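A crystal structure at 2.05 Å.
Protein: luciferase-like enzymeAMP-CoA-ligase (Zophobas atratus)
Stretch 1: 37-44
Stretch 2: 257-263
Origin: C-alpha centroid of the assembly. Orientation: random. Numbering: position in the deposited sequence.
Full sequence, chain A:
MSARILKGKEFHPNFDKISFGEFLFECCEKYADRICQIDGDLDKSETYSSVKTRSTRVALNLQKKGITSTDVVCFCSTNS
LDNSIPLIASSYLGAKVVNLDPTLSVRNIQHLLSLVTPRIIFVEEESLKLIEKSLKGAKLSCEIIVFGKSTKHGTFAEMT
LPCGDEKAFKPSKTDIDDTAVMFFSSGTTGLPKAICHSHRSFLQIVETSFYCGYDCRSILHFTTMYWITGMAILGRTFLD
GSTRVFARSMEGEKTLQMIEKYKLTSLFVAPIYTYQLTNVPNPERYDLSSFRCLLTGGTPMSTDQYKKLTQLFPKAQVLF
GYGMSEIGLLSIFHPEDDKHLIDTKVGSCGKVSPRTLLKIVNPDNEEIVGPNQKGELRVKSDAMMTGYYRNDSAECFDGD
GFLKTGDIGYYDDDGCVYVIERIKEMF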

# COMPACT_ATOMS: atom_id res chain seq x y z
N GLN A 37 13.06 1.57 -9.15
CA GLN A 37 12.31 0.34 -9.32
C GLN A 37 13.08 -0.69 -10.16
O GLN A 37 13.82 -0.33 -11.11
N ILE A 38 12.90 -1.95 -9.81
CA ILE A 38 13.48 -3.09 -10.51
C ILE A 38 12.38 -4.12 -10.76
O ILE A 38 11.73 -4.58 -9.82
N ASP A 39 12.20 -4.48 -12.03
CA ASP A 39 11.42 -5.65 -12.42
C ASP A 39 12.25 -6.92 -12.22
O ASP A 39 13.11 -7.26 -13.04
N GLY A 40 11.97 -7.64 -11.14
CA GLY A 40 12.68 -8.88 -10.83
C GLY A 40 12.55 -9.99 -11.87
O GLY A 40 13.43 -10.84 -11.98
N ASP A 41 11.46 -9.99 -12.63
CA ASP A 41 11.25 -11.01 -13.66
C ASP A 41 12.10 -10.76 -14.90
O ASP A 41 12.71 -11.68 -15.43
N LEU A 42 12.12 -9.51 -15.35
CA LEU A 42 12.84 -9.14 -16.57
C LEU A 42 14.27 -8.67 -16.33
O LEU A 42 15.03 -8.53 -17.29
N ASP A 43 14.63 -8.43 -15.07
CA ASP A 43 15.94 -7.89 -14.71
C ASP A 43 16.20 -6.56 -15.44
O ASP A 43 17.25 -6.36 -16.03
N LYS A 44 15.20 -5.68 -15.40
CA LYS A 44 15.34 -4.31 -15.87
C LYS A 44 15.11 -3.38 -14.69
O LYS A 44 14.39 -3.71 -13.76
N GLN A 257 16.67 -16.56 -5.19
CA GLN A 257 17.57 -16.07 -6.25
C GLN A 257 17.56 -14.54 -6.33
O GLN A 257 18.62 -13.91 -6.47
N MET A 258 16.37 -13.93 -6.24
CA MET A 258 16.26 -12.47 -6.31
C MET A 258 16.92 -11.81 -5.10
O MET A 258 17.58 -10.78 -5.25
N ILE A 259 16.76 -12.39 -3.92
CA ILE A 259 17.43 -11.89 -2.71
C ILE A 259 18.94 -11.87 -2.90
O ILE A 259 19.61 -10.90 -2.53
N GLU A 260 19.47 -12.95 -3.47
CA GLU A 260 20.88 -13.01 -3.81
C GLU A 260 21.24 -12.01 -4.91
O GLU A 260 22.21 -11.25 -4.77
N LYS A 261 20.48 -12.03 -6.00
CA LYS A 261 20.81 -11.25 -7.20
C LYS A 261 20.78 -9.74 -7.00
O LYS A 261 21.64 -9.03 -7.52
N TYR A 262 19.79 -9.25 -6.27
CA TYR A 262 19.64 -7.80 -6.07
C TYR A 262 20.08 -7.36 -4.67
O TYR A 262 20.02 -6.18 -4.36
N LYS A 263 20.54 -8.31 -3.85
CA LYS A 263 20.96 -8.02 -2.48
C LYS A 263 19.83 -7.36 -1.71
O LYS A 263 20.01 -6.31 -1.10

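Y262, near the C-terminal end of the helical stretch, is the centre of this small contact, which buries 302 Å² in all. Its CA-to-CB bond points toward the strand and turn of residues 37-44, and with chi1 in the m well (chi2 -67°) the ring reaches the turn. There the phenol donates a hydrogen bond to D43, with Y262 OH 2.7 Å from D43 OD1, an acceptor lying at the ring edge near its plane. The CA-to-CB bond of D43, a residue with positive phi, points sideways, but its t rotamer carries the carboxylate nearer to the helix. Its other oxygen, D43 OD2, forms a long salt bridge to K261 NZ at 3.9 Å; K261 extends t, t, t before a p turn at chi4.

One face of the Y262 ring is covered by I38 (m, t), whose CG2 lies 3.7 Å from Y262 CE1 in a CH-pi contact. M258 (m, t, t) also points in, placing its CE 3.5 Å from G40 O; an ideal CB on G40 would sit 2.7 Å from M258 SD, a clash.

D39 points away and serves its own turn instead: D39 OD1 accepts from D41 N at 2.9 Å and from L42 N at 3.1 Å. D41 OD2 is satisfied elsewhere in the structure, while D41 OD1 approaches M258 CE at 3.9 Å.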

# COMPACT_ATOMS: atom_id res chain seq x y z
CB GLN A 37 10.95 0.63 -9.96
CG GLN A 37 11.00 1.39 -11.28
CD GLN A 37 9.64 1.53 -11.96
OE1 GLN A 37 8.61 1.16 -11.40
NE2 GLN A 37 9.63 2.06 -13.17
CB ILE A 38 14.59 -3.77 -9.67
CG1 ILE A 38 15.73 -2.79 -9.37
CG2 ILE A 38 15.14 -4.99 -10.41
CD1 ILE A 38 16.88 -3.40 -8.58
CB ASP A 39 10.99 -5.53 -13.88
CG ASP A 39 9.99 -6.59 -14.29
OD1 ASP A 39 10.08 -7.74 -13.81
OD2 ASP A 39 9.10 -6.28 -15.11
CB ASP A 41 9.78 -11.07 -14.06
CG ASP A 41 8.90 -11.62 -12.95
OD1 ASP A 41 9.30 -12.58 -12.28
OD2 ASP A 41 7.78 -11.10 -12.78
CB LEU A 42 12.08 -8.02 -17.31
CG LEU A 42 10.67 -8.37 -17.77
CD1 LEU A 42 10.05 -7.16 -18.45
CD2 LEU A 42 10.66 -9.58 -18.70
CB ASP A 43 17.06 -8.91 -15.00
CG ASP A 43 18.41 -8.50 -14.41
OD1 ASP A 43 18.44 -7.81 -13.37
OD2 ASP A 43 19.44 -8.88 -15.00
CB LYS A 44 14.32 -4.00 -16.98
CG LYS A 44 14.34 -4.95 -18.16
CD LYS A 44 15.65 -4.88 -18.93
CE LYS A 44 15.68 -5.91 -20.04
NZ LYS A 44 17.07 -6.20 -20.46
CB GLN A 257 17.19 -16.65 -7.61
CG GLN A 257 17.53 -18.12 -7.76
CD GLN A 257 16.76 -18.80 -8.89
OE1 GLN A 257 16.18 -18.14 -9.75
NE2 GLN A 257 16.76 -20.12 -8.88
CB MET A 258 14.80 -12.02 -6.43
CG MET A 258 14.20 -12.22 -7.82
SD MET A 258 12.48 -11.66 -7.95
CE MET A 258 11.94 -12.60 -9.38
CB ILE A 259 17.07 -12.71 -1.45
CG1 ILE A 259 15.61 -12.45 -1.06
CG2 ILE A 259 17.98 -12.34 -0.28
CD1 ILE A 259 15.05 -13.45 -0.08
CB GLU A 260 21.22 -14.41 -4.29
CG GLU A 260 22.69 -14.64 -4.53
CD GLU A 260 22.99 -16.10 -4.80
OE1 GLU A 260 23.53 -16.76 -3.90
OE2 GLU A 260 22.64 -16.59 -5.89
CB LYS A 261 19.89 -11.62 -8.37
CG LYS A 261 20.26 -10.95 -9.68
CD LYS A 261 19.46 -11.48 -10.86
CE LYS A 261 19.93 -10.88 -12.17
NZ LYS A 261 21.32 -11.32 -12.55
CB TYR A 262 18.19 -7.38 -6.34
CG TYR A 262 17.74 -7.74 -7.74
CD1 TYR A 262 18.31 -7.12 -8.85
CD2 TYR A 262 16.77 -8.71 -7.96
CE1 TYR A 262 17.92 -7.45 -10.14
CE2 TYR A 262 16.38 -9.06 -9.25
CZ TYR A 262 16.96 -8.42 -10.33
OH TYR A 262 16.58 -8.75 -11.61
CB LYS A 263 22.21 -7.15 -2.47
CG LYS A 263 23.35 -7.70 -3.31
CD LYS A 263 24.60 -6.86 -3.16
CE LYS A 263 25.59 -7.12 -4.28
NZ LYS A 263 26.09 -8.53 -4.28